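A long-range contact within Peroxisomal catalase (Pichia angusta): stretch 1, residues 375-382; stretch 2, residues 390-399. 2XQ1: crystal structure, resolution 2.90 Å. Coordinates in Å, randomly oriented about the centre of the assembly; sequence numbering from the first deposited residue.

Stretch 1, residues 375-382: SFNPINRD
Stretch 2 390-399: NLGGTPNYAN

Neither stretch forms a regular helix or strand; each is an irregular loop built around one tight turn. In stretch 1, extended residues Ser375 to Asn377 (Phe376 phi/psi -144/96) lead into a type I turn from Asn377 to Asn380, with Pro378 at -61/-14 and Ile379 at -80/-27, closed by Asn380 N to Asn377 O at 3.1 Å. Arg381 is extended again (-132/165), and Asp382 takes a positive phi (63/-147). In stretch 2, Asn390 (57/29) and Leu391 (61/25) both have positive phi and enter a type II' turn from Leu391 to Thr394, with Gly392 at 45/-134, a phi that favours glycine, and Gly393 at -90/14. Beyond Thr394 (-59/123) the chain runs through Pro395 (-46/143) and Asn396 (-103/32) to extended Tyr397 and Ala398. The register is antiparallel in sense: CA of Ile379 lies 4.9 Å from CA of Asn396, and CA of Arg381 lies 6.1 Å from CA of Asn390. Together the stretches bury 585 Å².

Arg381 is the centre of the contact. Its CA-to-CB bond points toward stretch 2, and chi1 to chi3 are all m (-43°, -70°, -81°), with chi4 at -83°, curling the guanidinium among backbone carbonyls that satisfy its donors near the plane of the group. NE and NH2 both donate to Asn390 O, at 2.9 and 2.8 Å, while NH1 and NH2 share Thr394 O, at 2.7 and 3.0 Å. NH1 also donates to Pro378 O at 3.2 Å, tying the side chain back to its own turn. Leu391 CB covers one face of the guanidinium, 3.5 Å from Arg381 NH2.

Next to this, Asp382 and Asn390 form a paired bridge. Asp382 N donates to Asn390 OD1 at 3.0 Å, nearly linearly (170°), and Asn390 ND2 returns a bond to Asp382 OD1 at 2.8 Å. Asn390 is t (-154°) and Asp382 m (-57°), so the amide meets backbone and carboxylate together.

The rest is mainly apolar. Leu391 (m, t) points toward stretch 1 and sets CD2 4.2 Å from Phe376 CD1 and CD1 3.8 Å from Pro378 CA. Phe376 is t, with chi2 at 72°; its ring edge meets Thr394, CZ to CG2 being 4.1 Å. Pro378 O accepts a CA-H...O contact from Asn396 CA at 3.3 Å, and Ile379 CD1 reaches the following backbone, 3.8 Å from Tyr397 CA and 3.7 Å from Ala398 N.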

ATOM      1  N   SER O 375      11.015  11.103 -21.227  1.00 36.48           N
ATOM      2  CA  SER O 375       9.984  10.216 -21.648  1.00 35.61           C
ATOM      3  C   SER O 375       8.769  11.076 -21.922  1.00 35.03           C
ATOM      4  O   SER O 375       8.633  12.177 -21.409  1.00 34.24           O
ATOM      5  CB  SER O 375       9.718   9.133 -20.590  1.00 35.85           C
ATOM      6  OG  SER O 375       9.510   9.701 -19.306  1.00 36.30           O
ATOM      7  N   PHE O 376       7.918  10.569 -22.788  1.00 34.80           N
ATOM      8  CA  PHE O 376       6.670  11.215 -23.094  1.00 34.43           C
ATOM      9  C   PHE O 376       5.678  10.080 -23.313  1.00 34.28           C
ATOM     10  O   PHE O 376       5.621   9.454 -24.393  1.00 34.64           O
ATOM     11  CB  PHE O 376       6.816  12.076 -24.340  1.00 34.27           C
ATOM     12  CG  PHE O 376       5.597  12.835 -24.673  1.00 34.36           C
ATOM     13  CD1 PHE O 376       5.219  13.917 -23.887  1.00 34.82           C
ATOM     14  CD2 PHE O 376       4.816  12.489 -25.772  1.00 33.64           C
ATOM     15  CE1 PHE O 376       4.051  14.645 -24.193  1.00 35.17           C
ATOM     16  CE2 PHE O 376       3.665  13.219 -26.098  1.00 33.71           C
ATOM     17  CZ  PHE O 376       3.275  14.291 -25.313  1.00 33.70           C
ATOM     18  N   ASN O 377       4.938   9.768 -22.262  1.00 33.59           N
ATOM     19  CA  ASN O 377       3.987   8.688 -22.354  1.00 33.06           C
ATOM     20  C   ASN O 377       2.649   9.174 -21.905  1.00 32.47           C
ATOM     21  O   ASN O 377       2.254   8.853 -20.805  1.00 33.25           O
ATOM     22  CB  ASN O 377       4.425   7.503 -21.487  1.00 32.91           C
ATOM     23  CG  ASN O 377       3.667   6.256 -21.819  1.00 33.87           C
ATOM     24  OD1 ASN O 377       2.758   6.287 -22.647  1.00 36.89           O
ATOM     25  ND2 ASN O 377       4.015   5.143 -21.179  1.00 35.87           N
ATOM     26  N   PRO O 378       1.943   9.960 -22.739  1.00 32.09           N
ATOM     27  CA  PRO O 378       0.663  10.584 -22.323  1.00 31.41           C
ATOM     28  C   PRO O 378      -0.463   9.608 -21.922  1.00 30.65           C
ATOM     29  O   PRO O 378      -1.423  10.042 -21.308  1.00 30.68           O
ATOM     30  CB  PRO O 378       0.250  11.414 -23.537  1.00 31.32           C
ATOM     31  CG  PRO O 378       1.009  10.831 -24.689  1.00 32.25           C
ATOM     32  CD  PRO O 378       2.301  10.302 -24.125  1.00 32.15           C
ATOM     33  N   ILE O 379      -0.328   8.315 -22.228  1.00 29.81           N
ATOM     34  CA  ILE O 379      -1.344   7.328 -21.835  1.00 29.52           C
ATOM     35  C   ILE O 379      -1.219   6.902 -20.393  1.00 28.76           C
ATOM     36  O   ILE O 379      -2.205   6.506 -19.772  1.00 28.53           O
ATOM     37  CB  ILE O 379      -1.346   6.052 -22.720  1.00 30.04           C
ATOM     38  CG1 ILE O 379      -0.963   6.415 -24.163  1.00 32.69           C
ATOM     39  CG2 ILE O 379      -2.765   5.394 -22.717  1.00 28.63           C
ATOM     40  CD1 ILE O 379      -1.846   7.598 -24.822  1.00 36.50           C
ATOM     41  N   ASN O 380      -0.008   6.972 -19.857  1.00 27.80           N
ATOM     42  CA  ASN O 380       0.210   6.576 -18.481  1.00 27.29           C
ATOM     43  C   ASN O 380       0.104   7.768 -17.554  1.00 27.25           C
ATOM     44  O   ASN O 380       1.026   8.593 -17.494  1.00 27.60           O
ATOM     45  CB  ASN O 380       1.544   5.858 -18.342  1.00 26.62           C
ATOM     46  CG  ASN O 380       1.520   4.509 -19.002  1.00 28.47           C
ATOM     47  OD1 ASN O 380       0.470   4.084 -19.522  1.00 30.59           O
ATOM     48  ND2 ASN O 380       2.660   3.812 -18.998  1.00 29.83           N
ATOM     49  N   ARG O 381      -1.022   7.871 -16.838  1.00 26.76           N
ATOM     50  CA  ARG O 381      -1.240   9.008 -15.928  1.00 26.52           C
ATOM     51  C   ARG O 381      -1.733   8.615 -14.538  1.00 26.51           C
ATOM     52  O   ARG O 381      -2.203   7.492 -14.299  1.00 26.44           O
ATOM     53  CB  ARG O 381      -2.236  10.011 -16.533  1.00 26.42           C
ATOM     54  CG  ARG O 381      -2.033  10.296 -18.008  1.00 26.87           C
ATOM     55  CD  ARG O 381      -0.757  11.101 -18.262  1.00 26.81           C
ATOM     56  NE  ARG O 381      -0.943  12.536 -18.025  1.00 27.05           N
ATOM     57  CZ  ARG O 381      -1.457  13.387 -18.918  1.00 27.37           C
ATOM     58  NH1 ARG O 381      -1.848  12.957 -20.126  1.00 28.13           N
ATOM     59  NH2 ARG O 381      -1.591  14.667 -18.606  1.00 26.25           N
ATOM     60  N   ASP O 382      -1.647   9.574 -13.622  1.00 26.52           N
ATOM     61  CA  ASP O 382      -2.167   9.412 -12.264  1.00 26.30           C
ATOM     62  C   ASP O 382      -1.419   8.283 -11.517  1.00 25.93           C
ATOM     63  O   ASP O 382      -0.207   8.076 -11.741  1.00 25.49           O
ATOM     64  CB  ASP O 382      -3.704   9.202 -12.278  1.00 26.74           C
ATOM     65  CG  ASP O 382      -4.482  10.350 -12.974  1.00 26.50           C
ATOM     66  OD1 ASP O 382      -3.872  11.298 -13.515  1.00 26.86           O
ATOM     67  OD2 ASP O 382      -5.732  10.288 -12.991  1.00 26.61           O
ATOM     68  N   ASN O 390       2.693  14.895 -13.933  1.00 28.68           N
ATOM     69  CA  ASN O 390       1.600  14.196 -14.619  1.00 28.52           C
ATOM     70  C   ASN O 390       1.271  14.812 -15.981  1.00 29.02           C
ATOM     71  O   ASN O 390       0.119  14.748 -16.444  1.00 29.28           O
ATOM     72  CB  ASN O 390       0.364  14.164 -13.726  1.00 28.09           C
ATOM     73  CG  ASN O 390      -0.554  12.996 -14.023  1.00 28.34           C
ATOM     74  OD1 ASN O 390      -0.132  11.940 -14.540  1.00 27.92           O
ATOM     75  ND2 ASN O 390      -1.835  13.174 -13.688  1.00 28.67           N
ATOM     76  N   LEU O 391       2.296  15.419 -16.604  1.00 29.38           N
ATOM     77  CA  LEU O 391       2.207  15.996 -17.946  1.00 29.23           C
ATOM     78  C   LEU O 391       1.166  17.117 -17.992  1.00 29.70           C
ATOM     79  O   LEU O 391       0.596  17.390 -19.042  1.00 30.41           O
ATOM     80  CB  LEU O 391       1.888  14.902 -18.986  1.00 28.26           C
ATOM     81  CG  LEU O 391       3.085  14.035 -19.297  1.00 28.63           C
ATOM     82  CD1 LEU O 391       2.712  12.874 -20.160  1.00 29.37           C
ATOM     83  CD2 LEU O 391       4.189  14.855 -19.963  1.00 30.20           C
ATOM     84  N   GLY O 392       0.885  17.760 -16.868  1.00 29.59           N
ATOM     85  CA  GLY O 392      -0.043  18.882 -16.911  1.00 30.33           C
ATOM     86  C   GLY O 392      -1.238  18.502 -17.764  1.00 31.19           C
ATOM     87  O   GLY O 392      -1.746  17.385 -17.631  1.00 31.50           O
ATOM     88  N   GLY O 393      -1.660  19.404 -18.663  1.00 31.87           N
ATOM     89  CA  GLY O 393      -2.895  19.229 -19.464  1.00 32.06           C
ATOM     90  C   GLY O 393      -2.773  18.521 -20.820  1.00 32.53           C
ATOM     91  O   GLY O 393      -3.700  18.580 -21.648  1.00 32.75           O
ATOM     92  N   THR O 394      -1.644  17.857 -21.069  1.00 32.62           N
ATOM     93  CA  THR O 394      -1.489  17.048 -22.289  1.00 33.42           C
ATOM     94  C   THR O 394      -2.573  15.970 -22.317  1.00 33.43           C
ATOM     95  O   THR O 394      -2.720  15.202 -21.367  1.00 33.47           O
ATOM     96  CB  THR O 394      -0.105  16.389 -22.342  1.00 33.21           C
ATOM     97  OG1 THR O 394       0.618  16.814 -21.187  1.00 35.65           O
ATOM     98  CG2 THR O 394       0.684  16.888 -23.486  1.00 33.62           C
ATOM     99  N   PRO O 395      -3.375  15.949 -23.386  1.00 33.64           N
ATOM    100  CA  PRO O 395      -4.410  14.934 -23.608  1.00 33.71           C
ATOM    101  C   PRO O 395      -3.879  13.519 -23.347  1.00 33.99           C
ATOM    102  O   PRO O 395      -2.721  13.236 -23.681  1.00 34.46           O
ATOM    103  CB  PRO O 395      -4.711  15.099 -25.086  1.00 33.74           C
ATOM    104  CG  PRO O 395      -4.461  16.544 -25.342  1.00 33.75           C
ATOM    105  CD  PRO O 395      -3.349  16.971 -24.448  1.00 33.62           C
ATOM    106  N   ASN O 396      -4.698  12.637 -22.770  1.00 33.88           N
ATOM    107  CA  ASN O 396      -4.225  11.303 -22.379  1.00 33.52           C
ATOM    108  C   ASN O 396      -4.626  10.183 -23.297  1.00 34.15           C
ATOM    109  O   ASN O 396      -4.829   9.068 -22.824  1.00 34.01           O
ATOM    110  CB  ASN O 396      -4.717  10.958 -20.993  1.00 33.34           C
ATOM    111  CG  ASN O 396      -6.185  11.314 -20.794  1.00 33.80           C
ATOM    112  OD1 ASN O 396      -6.907  11.579 -21.763  1.00 34.70           O
ATOM    113  ND2 ASN O 396      -6.627  11.355 -19.532  1.00 32.14           N
ATOM    114  N   TYR O 397      -4.753  10.485 -24.593  1.00 35.26           N
ATOM    115  CA  TYR O 397      -5.016   9.498 -25.632  1.00 36.70           C
ATOM    116  C   TYR O 397      -4.228   9.835 -26.903  1.00 37.86           C
ATOM    117  O   TYR O 397      -3.939  10.992 -27.172  1.00 38.65           O
ATOM    118  CB  TYR O 397      -6.530   9.360 -25.893  1.00 36.35           C
ATOM    119  CG  TYR O 397      -7.155  10.594 -26.447  1.00 37.13           C
ATOM    120  CD1 TYR O 397      -7.293  11.740 -25.656  1.00 37.61           C
ATOM    121  CD2 TYR O 397      -7.599  10.637 -27.764  1.00 37.73           C
ATOM    122  CE1 TYR O 397      -7.848  12.892 -26.157  1.00 37.43           C
ATOM    123  CE2 TYR O 397      -8.163  11.790 -28.269  1.00 38.34           C
ATOM    124  CZ  TYR O 397      -8.276  12.913 -27.458  1.00 37.89           C
ATOM    125  OH  TYR O 397      -8.826  14.060 -27.946  1.00 38.72           O
ATOM    126  N   ALA O 398      -3.865   8.817 -27.675  1.00 39.34           N
ATOM    127  CA  ALA O 398      -3.098   9.000 -28.905  1.00 40.71           C
ATOM    128  C   ALA O 398      -3.924   9.588 -30.044  1.00 41.65           C
ATOM    129  O   ALA O 398      -5.088   9.218 -30.224  1.00 41.78           O
ATOM    130  CB  ALA O 398      -2.469   7.665 -29.331  1.00 40.47           C
ATOM    131  N   ASN O 399      -3.288  10.474 -30.814  1.00 43.11           N
ATOM    132  CA  ASN O 399      -3.901  11.154 -31.950  1.00 44.92           C
ATOM    133  C   ASN O 399      -5.044  12.040 -31.507  1.00 45.78           C
ATOM    134  O   ASN O 399      -6.094  12.092 -32.166  1.00 46.08           O
ATOM    135  CB  ASN O 399      -4.388  10.169 -33.021  1.00 45.49           C
ATOM    136  CG  ASN O 399      -3.394   9.032 -33.288  1.00 46.62           C
ATOM    137  OD1 ASN O 399      -2.169   9.218 -33.218  1.00 44.46           O
ATOM    138  ND2 ASN O 399      -3.935   7.839 -33.625  1.00 48.66           N
TER